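Local coordinates for uncharacterized protein (Nocardia farcinica, PDB 3ESM) that is of unknown function but probably binds copper, its chain here being the immunoglobulin-like, YcnI-type domain of a longer protein predicted to be membrane-anchored, at residues 24-29 / 80-85; 30-35 / 108-113; 49-54 / 69-74; 104-109 / 116-121. The protein carries 2 engineered substitutions. One frame throughout, in Å; residues are numbered along the deposited sequence. Where two conformers were deposited one is given.

Contact 1 (24-29 / 80-85)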
loop_
_atom_site.group_PDB
_atom_site.type_symbol
_atom_site.label_atom_id
_atom_site.label_comp_id
_atom_site.label_asym_id
_atom_site.label_seq_id
_atom_site.Cartn_x
_atom_site.Cartn_y
_atom_site.Cartn_z
ATOM N N VAL A 24 -14.588 -2.176 -3.955
ATOM C CA VAL A 24 -13.379 -2.868 -4.364
ATOM C C VAL A 24 -13.513 -4.385 -4.307
ATOM O O VAL A 24 -13.829 -4.935 -3.242
ATOM C CB VAL A 24 -12.257 -2.491 -3.398
ATOM C CG1 VAL A 24 -10.938 -3.227 -3.754
ATOM C CG2 VAL A 24 -12.103 -0.943 -3.373
ATOM N N PRO A 25 -13.247 -5.067 -5.433
ATOM C CA PRO A 25 -13.357 -6.530 -5.447
ATOM C C PRO A 25 -12.058 -7.172 -5.039
ATOM O O PRO A 25 -11.015 -6.704 -5.438
ATOM C CB PRO A 25 -13.547 -6.840 -6.925
ATOM C CG PRO A 25 -12.693 -5.769 -7.622
ATOM C CD PRO A 25 -12.922 -4.528 -6.773
ATOM N N THR A 26 -12.121 -8.277 -4.293
ATOM C CA THR A 26 -10.923 -9.050 -4.031
ATOM C C THR A 26 -10.735 -10.069 -5.146
ATOM O O THR A 26 -11.465 -11.051 -5.224
ATOM C CB THR A 26 -10.999 -9.704 -2.623
ATOM O OG1 THR A 26 -10.944 -8.656 -1.644
ATOM C CG2 THR A 26 -9.818 -10.621 -2.385
ATOM N N GLU A 27 -9.774 -9.799 -6.025
ATOM C CA GLU A 27 -9.567 -10.611 -7.234
ATOM C C GLU A 27 -8.402 -11.566 -7.079
ATOM O O GLU A 27 -7.438 -11.547 -7.845
ATOM C CB GLU A 27 -9.440 -9.694 -8.457
ATOM C CG GLU A 27 -10.801 -9.066 -8.724
ATOM C CD GLU A 27 -10.884 -8.142 -9.933
ATOM O OE1 GLU A 27 -12.039 -7.801 -10.283
ATOM O OE2 GLU A 27 -9.844 -7.765 -10.537
ATOM N N SER A 28 -8.505 -12.390 -6.052
ATOM C CA SER A 28 -7.569 -13.450 -5.815
ATOM C C SER A 28 -8.396 -14.608 -5.318
ATOM O O SER A 28 -9.462 -14.417 -4.723
ATOM C CB SER A 28 -6.564 -13.065 -4.724
ATOM O OG SER A 28 -5.806 -14.192 -4.341
ATOM N N GLU A 29 -7.904 -15.816 -5.531
ATOM C CA GLU A 29 -8.581 -16.963 -4.927
ATOM C C GLU A 29 -8.094 -17.274 -3.514
ATOM O O GLU A 29 -8.727 -18.052 -2.797
ATOM C CB GLU A 29 -8.454 -18.183 -5.826
ATOM C CG GLU A 29 -9.223 -17.982 -7.113
ATOM C CD GLU A 29 -9.288 -19.245 -7.925
ATOM O OE1 GLU A 29 -8.404 -20.112 -7.726
ATOM O OE2 GLU A 29 -10.228 -19.369 -8.743
ATOM N N VAL A 80 -10.488 -8.124 3.263
ATOM C CA VAL A 80 -11.621 -8.499 2.427
ATOM C C VAL A 80 -11.330 -9.807 1.721
ATOM O O VAL A 80 -10.352 -9.928 0.972
ATOM C CB VAL A 80 -11.912 -7.397 1.393
ATOM C CG1 VAL A 80 -13.202 -7.725 0.586
ATOM C CG2 VAL A 80 -11.972 -6.030 2.081
ATOM N N GLN A 81 -12.159 -10.819 1.987
ATOM C CA GLN A 81 -11.828 -12.178 1.545
ATOM C C GLN A 81 -11.992 -12.422 0.036
ATOM O O GLN A 81 -12.768 -11.732 -0.629
ATOM C CB GLN A 81 -12.640 -13.191 2.361
ATOM C CG GLN A 81 -12.328 -13.159 3.848
ATOM C CD GLN A 81 -10.865 -13.396 4.086
ATOM O OE1 GLN A 81 -10.325 -14.428 3.693
ATOM N NE2 GLN A 81 -10.192 -12.422 4.690
ATOM N N PRO A 82 -11.259 -13.417 -0.510
ATOM C CA PRO A 82 -11.457 -13.788 -1.912
ATOM C C PRO A 82 -12.941 -13.812 -2.318
ATOM O O PRO A 82 -13.795 -14.366 -1.618
ATOM C CB PRO A 82 -10.807 -15.175 -1.994
ATOM C CG PRO A 82 -9.652 -15.085 -1.014
ATOM C CD PRO A 82 -10.250 -14.266 0.149
ATOM N N GLY A 83 -13.253 -13.168 -3.435
ATOM C CA GLY A 83 -14.615 -13.218 -3.930
ATOM C C GLY A 83 -15.562 -12.194 -3.354
ATOM O O GLY A 83 -16.694 -12.075 -3.836
ATOM N N GLN A 84 -15.121 -11.454 -2.335
ATOM C CA GLN A 84 -15.987 -10.479 -1.667
ATOM C C GLN A 84 -15.630 -9.082 -2.146
ATOM O O GLN A 84 -14.557 -8.881 -2.733
ATOM C CB GLN A 84 -15.828 -10.544 -0.146
ATOM C CG GLN A 84 -16.163 -11.899 0.470
ATOM C CD GLN A 84 -17.643 -12.143 0.513
ATOM O OE1 GLN A 84 -18.429 -11.233 0.802
ATOM N NE2 GLN A 84 -18.046 -13.380 0.223
ATOM N N PHE A 85 -16.515 -8.135 -1.854
ATOM C CA PHE A 85 -16.313 -6.733 -2.194
ATOM C C PHE A 85 -16.321 -5.956 -0.894
ATOM O O PHE A 85 -16.902 -6.392 0.097
ATOM C CB PHE A 85 -17.477 -6.243 -3.072
ATOM C CG PHE A 85 -17.517 -6.881 -4.442
ATOM C CD1 PHE A 85 -17.134 -6.163 -5.559
ATOM C CD2 PHE A 85 -17.934 -8.193 -4.603
ATOM C CE1 PHE A 85 -17.159 -6.747 -6.815
ATOM C CE2 PHE A 85 -17.965 -8.780 -5.849
ATOM C CZ PHE A 85 -17.580 -8.057 -6.959
#
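Thr26 leans into the turn formed by residues 81-84, and each heavy atom of its side chain finds a partner there or just before it. CB lies 3.3 Å from Gln81 O. Beyond it the side chain forks. OG1, set beside the backbone N and anti to the carbonyl carbon (chi1 -67°), donates a hydrogen bond of 3.0 Å to Val80 O, which it approaches from well above the carbonyl plane while passing 3.3 Å from Val80 CG1. The other branch, CG2, is anti to the backbone N and rests on Pro82, 3.6 Å from its CA. OG1 is also hydrogen-bonded to Thr33 OG1 of strand 33-43.

The main chain of Thr26 grips the same turn. Its N donates to Gln84 O at 3.0 Å, nearly along the C=O axis, and its O accepts from Gly83 N in a longer bond of 3.3 Å. Gln81 to Gln84 form a type II turn, in which Gly83 takes the third position with a positive phi (86°). Where strand 18-25 ends, Pro25 and Phe85 make an antiparallel non-hydrogen-bonded pair. Pro25 CB meets the phenyl ring obliquely, 3.6 Å from Phe85 CE1, and Arg23 adds a cation-pi contact to that ring.

Thr26 is buried, yet its N and O bond to the turn, and OG1 to Val80 O just before it. Its polar groups are thus satisfied inside the protein: two main-chain bonds hold the turn and one side-chain bond holds the residue leading into it, while Thr26 CG2 and the Pro25-Phe85 pair supply the apolar part.

Contact 2 (30-35 / 108-113)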
loop_
_atom_site.group_PDB
_atom_site.type_symbol
_atom_site.label_atom_id
_atom_site.label_comp_id
_atom_site.label_asym_id
_atom_site.label_seq_id
_atom_site.Cartn_x
_atom_site.Cartn_y
_atom_site.Cartn_z
ATOM N N THR A 30 -6.984 -16.665 -3.106
ATOM C CA THR A 30 -6.406 -16.966 -1.815
ATOM C C THR A 30 -6.091 -15.750 -0.941
ATOM O O THR A 30 -6.181 -15.821 0.285
ATOM C CB THR A 30 -5.112 -17.740 -1.988
ATOM O OG1 THR A 30 -4.301 -17.077 -2.978
ATOM C CG2 THR A 30 -5.444 -19.167 -2.448
ATOM N N ALA A 31 -5.704 -14.646 -1.560
ATOM C CA ALA A 31 -5.231 -13.479 -0.786
ATOM C C ALA A 31 -6.391 -12.499 -0.566
ATOM O O ALA A 31 -7.347 -12.470 -1.356
ATOM C CB ALA A 31 -4.122 -12.809 -1.545
ATOM N N ALA A 32 -6.302 -11.696 0.503
ATOM C CA ALA A 32 -7.393 -10.799 0.890
ATOM C C ALA A 32 -6.943 -9.352 0.711
ATOM O O ALA A 32 -5.746 -9.089 0.732
ATOM C CB ALA A 32 -7.734 -11.038 2.352
ATOM N N THR A 33 -7.877 -8.436 0.505
ATOM C CA THR A 33 -7.501 -7.029 0.412
ATOM C C THR A 33 -7.285 -6.496 1.839
ATOM O O THR A 33 -8.207 -6.548 2.668
ATOM C CB THR A 33 -8.588 -6.185 -0.241
ATOM O OG1 THR A 33 -8.765 -6.639 -1.590
ATOM C CG2 THR A 33 -8.168 -4.699 -0.241
ATOM N N THR A 34 -6.102 -5.927 2.063
ATOM C CA THR A 34 -5.724 -5.398 3.401
ATOM C C THR A 34 -5.481 -3.899 3.472
ATOM O O THR A 34 -5.430 -3.321 4.572
ATOM C CB THR A 34 -4.483 -6.101 3.955
ATOM O OG1 THR A 34 -3.377 -5.895 3.055
ATOM C CG2 THR A 34 -4.787 -7.603 4.120
ATOM N N ALA A 35 -5.398 -3.244 2.320
ATOM C CA ALA A 35 -5.336 -1.766 2.331
ATOM C C ALA A 35 -5.776 -1.242 0.975
ATOM O O ALA A 35 -5.694 -1.944 -0.047
ATOM C CB ALA A 35 -3.939 -1.299 2.613
ATOM N N THR A 108 -3.802 -3.221 -1.852
ATOM C CA THR A 108 -2.823 -4.128 -1.308
ATOM C C THR A 108 -3.487 -5.424 -0.887
ATOM O O THR A 108 -4.553 -5.384 -0.230
ATOM C CB THR A 108 -2.153 -3.510 -0.045
ATOM O OG1 THR A 108 -1.419 -2.315 -0.396
ATOM C CG2 THR A 108 -1.220 -4.512 0.596
ATOM N N TYR A 109 -2.829 -6.548 -1.214
ATOM C CA TYR A 109 -3.293 -7.882 -0.811
ATOM C C TYR A 109 -2.426 -8.473 0.268
ATOM O O TYR A 109 -1.260 -8.096 0.407
ATOM C CB TYR A 109 -3.256 -8.819 -2.003
ATOM C CG TYR A 109 -4.413 -8.615 -2.950
ATOM C CD1 TYR A 109 -5.512 -9.462 -2.906
ATOM C CD2 TYR A 109 -4.388 -7.612 -3.914
ATOM C CE1 TYR A 109 -6.546 -9.326 -3.779
ATOM C CE2 TYR A 109 -5.429 -7.480 -4.821
ATOM C CZ TYR A 109 -6.508 -8.344 -4.739
ATOM O OH TYR A 109 -7.584 -8.249 -5.608
ATOM N N SER A 110 -3.013 -9.395 1.032
ATOM C CA SER A 110 -2.317 -10.022 2.140
ATOM C C SER A 110 -1.034 -10.745 1.764
ATOM O O SER A 110 -0.174 -10.980 2.637
ATOM C CB SER A 110 -3.258 -11.000 2.801
ATOM O OG SER A 110 -3.749 -11.932 1.855
ATOM N N ASP A 111 -0.921 -11.160 0.508
ATOM C CA ASP A 111 0.299 -11.871 0.051
ATOM C C ASP A 111 1.427 -10.939 -0.392
ATOM O O ASP A 111 2.471 -11.394 -0.925
ATOM C CB ASP A 111 -0.034 -12.861 -1.080
ATOM C CG ASP A 111 -0.559 -12.182 -2.321
ATOM O OD1 ASP A 111 -0.548 -10.930 -2.385
ATOM O OD2 ASP A 111 -1.023 -12.923 -3.244
ATOM N N GLY A 112 1.232 -9.636 -0.189
ATOM C CA GLY A 112 2.264 -8.666 -0.502
ATOM C C GLY A 112 2.098 -7.961 -1.842
ATOM O O GLY A 112 2.762 -6.958 -2.086
ATOM N N ARG A 113 1.258 -8.497 -2.720
ATOM C CA ARG A 113 1.020 -7.865 -4.026
ATOM C C ARG A 113 0.218 -6.563 -3.886
ATOM O O ARG A 113 -0.616 -6.442 -3.000
ATOM C CB ARG A 113 0.273 -8.828 -4.966
ATOM C CG ARG A 113 1.042 -10.127 -5.242
ATOM C CD ARG A 113 0.273 -11.019 -6.274
ATOM N NE ARG A 113 -0.952 -11.611 -5.716
ATOM C CZ ARG A 113 -2.195 -11.176 -5.954
ATOM N NH1 ARG A 113 -2.426 -10.141 -6.764
ATOM N NH2 ARG A 113 -3.225 -11.784 -5.381
HETATM O O HOH W 1 -1.555 -15.517 -2.539
HETATM O O HOH W 2 -0.889 -6.937 3.003
#
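Ala32 and Ser110 hold each other by two hydrogen bonds. Ser110 OG, placed between its own backbone N and carbonyl carbon (chi1 56°), accepts from Ala32 N at 2.9 Å in an almost straight bond, and Ser110 N returns a bond of 2.8 Å to Ala32 O. Beside them packing is close: Ala31 CB sits 3.9 Å from Tyr109 CD1, and Thr33 OG1 lies over one face of the tyrosine ring, toward its rim, with Arg113 NH2 over the opposite face. Tyr109 OH reaches back to Glu27 N, and Thr33 OG1 is tied to Gln107.

Strands 33-43 and 100-109 run antiparallel here, and their register slips by one residue. Thr34 and Ala35 both face Thr108, a classic beta bulge: Thr108 O accepts from Thr34 N at 2.8 Å and only weakly from Ala35 N, whereas Thr108 N donates to Ala35 O at 2.9 Å.

Toward residues 111-113 the direct bonds between the segments give way to water. Asp111 OD1 closes an Asx turn with Arg113 N, and OD2 forms a salt bridge with Arg113 NE at 2.8 Å. The same OD2 accepts a hydrogen bond from a water that is also bonded to Thr30 OG1. Beside the strand pair, a second water bridges Thr34 OG1 and Tyr109 O, donating to the latter at 2.9 Å. Ser110 O is hydrogen-bonded to Ser68 OG of the second subunit.

Contact 3 (49-54 / 69-74). Engineered in segment 49-54: Met51 (natural residue Leu).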
loop_
_atom_site.group_PDB
_atom_site.type_symbol
_atom_site.label_atom_id
_atom_site.label_comp_id
_atom_site.label_asym_id
_atom_site.label_seq_id
_atom_site.Cartn_x
_atom_site.Cartn_y
_atom_site.Cartn_z
ATOM N N GLU A 49 -15.592 7.888 6.789
ATOM C CA GLU A 49 -16.495 7.514 7.849
ATOM C C GLU A 49 -15.975 6.299 8.566
ATOM O O GLU A 49 -15.243 5.492 7.990
ATOM C CB GLU A 49 -17.903 7.318 7.350
ATOM C CG GLU A 49 -18.047 6.315 6.277
ATOM C CD GLU A 49 -19.447 6.315 5.722
ATOM O OE1 GLU A 49 -20.025 5.211 5.562
ATOM O OE2 GLU A 49 -19.970 7.429 5.454
ATOM N N PRO A 50 -16.346 6.177 9.837
ATOM C CA PRO A 50 -15.816 5.157 10.723
ATOM C C PRO A 50 -16.087 3.807 10.098
ATOM O O PRO A 50 -17.176 3.565 9.580
ATOM C CB PRO A 50 -16.633 5.355 12.002
ATOM C CG PRO A 50 -17.091 6.788 11.922
ATOM C CD PRO A 50 -17.396 6.982 10.481
ATOM N N MET A 51 -15.066 2.964 10.096
ATOM C CA MET A 51 -15.113 1.653 9.471
ATOM C C MET A 51 -14.502 0.693 10.499
ATOM O O MET A 51 -13.271 0.617 10.576
ATOM C CB MET A 51 -14.225 1.744 8.207
ATOM C CG MET A 51 -14.240 0.586 7.240
ATOM S SD MET A 51 -13.384 0.992 5.658
ATOM C CE MET A 51 -13.474 -0.598 4.880
ATOM N N PRO A 52 -15.325 -0.019 11.297
ATOM C CA PRO A 52 -14.740 -0.883 12.309
ATOM C C PRO A 52 -13.710 -1.831 11.707
ATOM O O PRO A 52 -13.960 -2.443 10.640
ATOM C CB PRO A 52 -15.957 -1.651 12.872
ATOM C CG PRO A 52 -17.074 -0.667 12.677
ATOM C CD PRO A 52 -16.801 -0.102 11.293
ATOM N N GLY A 53 -12.576 -1.933 12.381
ATOM C CA GLY A 53 -11.520 -2.832 11.938
ATOM C C GLY A 53 -10.574 -2.229 10.927
ATOM O O GLY A 53 -9.641 -2.904 10.502
ATOM N N TRP A 54 -10.804 -0.979 10.530
ATOM C CA TRP A 54 -9.899 -0.304 9.557
ATOM C C TRP A 54 -9.491 1.053 10.100
ATOM O O TRP A 54 -10.277 1.703 10.836
ATOM C CB TRP A 54 -10.629 -0.063 8.230
ATOM C CG TRP A 54 -11.040 -1.330 7.547
ATOM C CD1 TRP A 54 -12.095 -2.165 7.886
ATOM C CD2 TRP A 54 -10.398 -1.934 6.425
ATOM N NE1 TRP A 54 -12.143 -3.242 7.006
ATOM C CE2 TRP A 54 -11.133 -3.115 6.094
ATOM C CE3 TRP A 54 -9.327 -1.564 5.628
ATOM C CZ2 TRP A 54 -10.748 -3.978 5.047
ATOM C CZ3 TRP A 54 -8.961 -2.428 4.537
ATOM C CH2 TRP A 54 -9.683 -3.606 4.269
ATOM N N VAL A 69 -6.085 9.268 0.247
ATOM C CA VAL A 69 -6.694 8.707 1.470
ATOM C C VAL A 69 -6.313 7.250 1.467
ATOM O O VAL A 69 -6.270 6.608 0.397
ATOM C CB VAL A 69 -8.228 8.883 1.499
ATOM C CG1 VAL A 69 -8.893 8.420 0.178
ATOM C CG2 VAL A 69 -8.842 8.151 2.714
ATOM N N THR A 70 -5.996 6.717 2.650
ATOM C CA THR A 70 -5.612 5.302 2.715
ATOM C C THR A 70 -6.383 4.632 3.826
ATOM O O THR A 70 -6.469 5.184 4.945
ATOM C CB THR A 70 -4.118 5.112 3.017
ATOM O OG1 THR A 70 -3.315 5.694 1.992
ATOM C CG2 THR A 70 -3.784 3.606 3.163
ATOM N N TRP A 71 -6.998 3.489 3.534
ATOM C CA TRP A 71 -7.639 2.664 4.585
ATOM C C TRP A 71 -6.792 1.421 4.767
ATOM O O TRP A 71 -6.345 0.826 3.776
ATOM C CB TRP A 71 -9.028 2.217 4.135
ATOM C CG TRP A 71 -10.032 3.285 4.010
ATOM C CD1 TRP A 71 -10.920 3.680 4.978
ATOM C CD2 TRP A 71 -10.329 4.062 2.839
ATOM N NE1 TRP A 71 -11.738 4.672 4.480
ATOM C CE2 TRP A 71 -11.397 4.931 3.176
ATOM C CE3 TRP A 71 -9.779 4.118 1.549
ATOM C CZ2 TRP A 71 -11.976 5.812 2.250
ATOM C CZ3 TRP A 71 -10.334 5.003 0.626
ATOM C CH2 TRP A 71 -11.411 5.855 0.985
ATOM N N THR A 72 -6.586 0.999 6.011
ATOM C CA THR A 72 -5.693 -0.125 6.293
ATOM C C THR A 72 -6.379 -1.002 7.298
ATOM O O THR A 72 -6.880 -0.498 8.308
ATOM C CB THR A 72 -4.378 0.345 6.924
ATOM O OG1 THR A 72 -3.747 1.300 6.054
ATOM C CG2 THR A 72 -3.440 -0.873 7.119
ATOM N N ALA A 73 -6.396 -2.309 7.027
ATOM C CA ALA A 73 -7.040 -3.258 7.948
ATOM C C ALA A 73 -6.214 -3.374 9.230
ATOM O O ALA A 73 -4.989 -3.537 9.172
ATOM C CB ALA A 73 -7.143 -4.616 7.235
ATOM N N ASP A 74 -6.862 -3.135 10.384
ATOM C CA ASP A 74 -6.207 -3.345 11.673
ATOM C C ASP A 74 -5.676 -4.762 11.850
ATOM O O ASP A 74 -6.219 -5.710 11.337
ATOM C CB ASP A 74 -7.182 -3.080 12.821
ATOM C CG ASP A 74 -7.717 -1.673 12.807
ATOM O OD1 ASP A 74 -7.086 -0.810 12.183
ATOM O OD2 ASP A 74 -8.796 -1.460 13.408
HETATM O O HOH W 3 -12.837 4.851 7.459
HETATM O O HOH W 4 -14.383 5.802 5.362
HETATM O O HOH W 5 -9.776 1.120 13.835
#
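In Trp54, chi1 of -63° sets CG anti to the carbonyl carbon, and chi2 of 76° turns the indole so that a face lies against Ala73. Met51, an engineered residue where the natural sequence has leucine, has CG anti to the backbone N and is extended beyond it, crossing Trp71 at about a right angle. In the conformer described, one of two deposited, its SD lies 3.7 Å from Trp71 CD1, an oblique Met-aromatic contact.

The indole of Trp54 lies between Met51 and Ala73. In this conformer Met51 CE lies over one face, toward the rim. On the opposite face Ala73 CB stands 3.9 Å from the centre of the six-membered ring and only 11° off its normal, a clear CH-pi contact. Trp54 CE3 also comes within 3.3 Å of Ala73 N, so the ring lies against the strand's main chain as well as its methyl group.

Trp54 and Ala73 form an antiparallel non-hydrogen-bonded pair, and the adjoining bond runs from Asp74 N to Gly53 O at 2.8 Å. Gly53 belongs to a type II turn from Met51 to Trp54, and its O has a second donor in Asn77 ND2. Asp74 OD1 is hydrogen-bonded to Thr55. At the NE1 edge of the Trp71 indole, a water in the ring plane accepts from Trp71 NE1 at 3.0 Å and donates to Glu49 O at 2.8 Å.

Phe88, from the other sheet, meets Trp54 edge-to-face and also contacts the Trp71 ring. These aromatic side chains pack between the two antiparallel sheets, as part of the interior of this immunoglobulin-like beta sandwich.

Contact 4 (104-109 / 116-121). With SO4 (sulfate ion), chain C.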
loop_
_atom_site.group_PDB
_atom_site.type_symbol
_atom_site.label_atom_id
_atom_site.label_comp_id
_atom_site.label_asym_id
_atom_site.label_seq_id
_atom_site.Cartn_x
_atom_site.Cartn_y
_atom_site.Cartn_z
ATOM N N PRO A 104 -7.142 7.501 -9.262
ATOM C CA PRO A 104 -6.179 6.386 -9.369
ATOM C C PRO A 104 -6.087 5.708 -7.987
ATOM O O PRO A 104 -6.089 6.415 -6.971
ATOM C CB PRO A 104 -4.875 7.085 -9.740
ATOM C CG PRO A 104 -5.317 8.328 -10.481
ATOM C CD PRO A 104 -6.636 8.761 -9.855
ATOM N N ALA A 105 -6.047 4.378 -7.943
ATOM C CA ALA A 105 -6.044 3.692 -6.637
ATOM C C ALA A 105 -4.995 2.592 -6.613
ATOM O O ALA A 105 -4.559 2.106 -7.671
ATOM C CB ALA A 105 -7.387 3.134 -6.340
ATOM N N GLU A 106 -4.579 2.208 -5.405
ATOM C CA GLU A 106 -3.620 1.111 -5.239
ATOM C C GLU A 106 -4.145 0.174 -4.169
ATOM O O GLU A 106 -4.431 0.621 -3.054
ATOM C CB GLU A 106 -2.275 1.645 -4.840
ATOM C CG GLU A 106 -1.724 2.621 -5.866
ATOM C CD GLU A 106 -1.141 1.897 -7.073
ATOM O OE1 GLU A 106 -0.732 0.722 -6.940
ATOM O OE2 GLU A 106 -1.075 2.539 -8.148
ATOM N N GLN A 107 -4.320 -1.100 -4.542
ATOM C CA GLN A 107 -4.989 -2.094 -3.670
ATOM C C GLN A 107 -3.966 -3.097 -3.173
ATOM O O GLN A 107 -3.356 -3.799 -3.971
ATOM C CB GLN A 107 -6.057 -2.831 -4.499
ATOM C CG GLN A 107 -6.867 -3.892 -3.745
ATOM C CD GLN A 107 -7.790 -4.665 -4.709
ATOM O OE1 GLN A 107 -7.797 -4.370 -5.905
ATOM N NE2 GLN A 107 -8.572 -5.619 -4.192
ATOM N N THR A 108 -3.802 -3.221 -1.852
ATOM C CA THR A 108 -2.823 -4.128 -1.308
ATOM C C THR A 108 -3.487 -5.424 -0.887
ATOM O O THR A 108 -4.553 -5.384 -0.230
ATOM C CB THR A 108 -2.153 -3.510 -0.045
ATOM O OG1 THR A 108 -1.419 -2.315 -0.396
ATOM C CG2 THR A 108 -1.220 -4.512 0.596
ATOM N N TYR A 109 -2.829 -6.548 -1.214
ATOM C CA TYR A 109 -3.293 -7.882 -0.811
ATOM C C TYR A 109 -2.426 -8.473 0.268
ATOM O O TYR A 109 -1.260 -8.096 0.407
ATOM C CB TYR A 109 -3.256 -8.819 -2.003
ATOM C CG TYR A 109 -4.413 -8.615 -2.950
ATOM C CD1 TYR A 109 -5.512 -9.462 -2.906
ATOM C CD2 TYR A 109 -4.388 -7.612 -3.914
ATOM C CE1 TYR A 109 -6.546 -9.326 -3.779
ATOM C CE2 TYR A 109 -5.429 -7.480 -4.821
ATOM C CZ TYR A 109 -6.508 -8.344 -4.739
ATOM O OH TYR A 109 -7.584 -8.249 -5.608
ATOM N N ALA A 116 -2.457 -1.928 -9.153
ATOM C CA ALA A 116 -2.643 -0.521 -9.539
ATOM C C ALA A 116 -3.904 -0.370 -10.364
ATOM O O ALA A 116 -4.077 -1.087 -11.368
ATOM C CB ALA A 116 -1.444 -0.036 -10.343
ATOM N N TRP A 117 -4.769 0.551 -9.969
ATOM C CA TRP A 117 -5.984 0.864 -10.725
ATOM C C TRP A 117 -5.773 2.271 -11.248
ATOM O O TRP A 117 -6.306 3.251 -10.707
ATOM C CB TRP A 117 -7.239 0.781 -9.858
ATOM C CG TRP A 117 -7.521 -0.583 -9.311
ATOM C CD1 TRP A 117 -7.090 -1.112 -8.121
ATOM C CD2 TRP A 117 -8.318 -1.593 -9.930
ATOM N NE1 TRP A 117 -7.578 -2.394 -7.970
ATOM C CE2 TRP A 117 -8.342 -2.709 -9.064
ATOM C CE3 TRP A 117 -9.034 -1.651 -11.128
ATOM C CZ2 TRP A 117 -9.057 -3.883 -9.374
ATOM C CZ3 TRP A 117 -9.729 -2.807 -11.448
ATOM C CH2 TRP A 117 -9.747 -3.906 -10.570
ATOM N N ASN A 118 -4.975 2.359 -12.293
ATOM C CA ASN A 118 -4.464 3.641 -12.755
ATOM C C ASN A 118 -4.469 3.809 -14.269
ATOM O O ASN A 118 -3.904 4.780 -14.777
ATOM C CB ASN A 118 -3.060 3.912 -12.204
ATOM C CG ASN A 118 -2.032 2.969 -12.743
ATOM O OD1 ASN A 118 -2.361 2.002 -13.428
ATOM N ND2 ASN A 118 -0.752 3.237 -12.430
ATOM N N GLN A 119 -5.143 2.909 -14.973
ATOM C CA GLN A 119 -5.162 3.008 -16.451
ATOM C C GLN A 119 -6.225 3.985 -16.895
ATOM O O GLN A 119 -7.251 4.137 -16.250
ATOM C CB GLN A 119 -5.384 1.618 -17.055
ATOM C CG GLN A 119 -4.250 0.649 -16.637
ATOM C CD GLN A 119 -4.491 -0.805 -17.048
ATOM O OE1 GLN A 119 -5.621 -1.252 -17.174
ATOM N NE2 GLN A 119 -3.399 -1.565 -17.187
ATOM N N PRO A 120 -6.013 4.634 -18.040
ATOM C CA PRO A 120 -7.039 5.582 -18.485
ATOM C C PRO A 120 -8.224 4.826 -19.076
ATOM O O PRO A 120 -8.098 3.626 -19.278
ATOM C CB PRO A 120 -6.313 6.389 -19.566
ATOM C CG PRO A 120 -5.270 5.446 -20.122
ATOM C CD PRO A 120 -4.825 4.607 -18.898
ATOM N N PRO A 121 -9.358 5.502 -19.336
ATOM C CA PRO A 121 -10.614 4.822 -19.709
ATOM C C PRO A 121 -10.503 4.126 -21.062
ATOM O O PRO A 121 -9.642 4.464 -21.854
ATOM C CB PRO A 121 -11.624 5.959 -19.824
ATOM C CG PRO A 121 -11.015 7.088 -18.932
ATOM C CD PRO A 121 -9.547 6.957 -19.129
HETATM S S SO4 C . -3.555 -5.574 -16.885
HETATM O O1 SO4 C . -4.114 -6.744 -16.194
HETATM O O2 SO4 C . -3.799 -5.697 -18.324
HETATM O O3 SO4 C . -2.112 -5.494 -16.651
HETATM O O4 SO4 C . -4.203 -4.343 -16.408
#
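Gln107 and Trp117 cross obliquely, with the glutamine amide turned only 25° from the plane of the indole. The two are joined at the indole's edge: Trp117 NE1 donates to Gln107 OE1 at 2.9 Å, and the acceptor lies in the ring plane. Gln107 reaches this position with CG anti to the backbone N (chi1 -179°) and an extended chain beyond, and its CB also sits at the indole edge, 3.8 Å from Trp117 NE1. The other end of the amide is engaged too, since NE2 is hydrogen-bonded to Thr33 OG1 and Pro25 O. With both ends tied, the rotation of the amide is fixed. His130 meets the Trp117 ring edge-to-face.

The side chains hang on a beta hairpin made by strands 100-109 and 114-117. Ala105 and Trp117 form an antiparallel hydrogen-bonded pair, with Trp117 N to Ala105 O at 2.8 Å and Ala105 N to Trp117 O at 3.0 Å. Their CB atoms point to the same face of the sheet, 4.2 Å apart. Glu106 and Ala116, a non-hydrogen-bonded pair, occupy the opposite face. There the glutamate bends at chi2 (-78°) and lays its carboxylate beside the alanine, Glu106 OE2 coming within 3.4 Å of Ala116 CB. Glu106 also packs on Val114 of the second subunit.

Past the strand, Gln119 points its amide at a sulfate ion, probably acquired from the crystallisation liquor. Gln119 NE2 donates to sulfate O4 at 3.0 Å, and His130 ND1 is a further partner of the ion, while Gln119 OE1 is hydrogen-bonded to His130 N.

Contacts 2, 3 and 4 share one antiparallel sheet, in which strand 33-43 lies between strands 66-73 and 100-109; contact 1 joins strand 18-25 to the entry of strand 85-93 in the other sheet. Contacts 1 and 2 are closest, their centres about 9 Å apart, and they alternate along the chain. Contact 3 falls within the chain spanned by either of them, and contact 4 comes last, overlapping contact 2 at Thr108 and Tyr109. Contacts 3 and 4 do not touch, their centres about 18 Å apart. Gln107 hydrogen-bonds Pro25 of the other sheet, and Tyr109 the loop that follows it, while contacts 2, 3 and 4 all reach the second subunit.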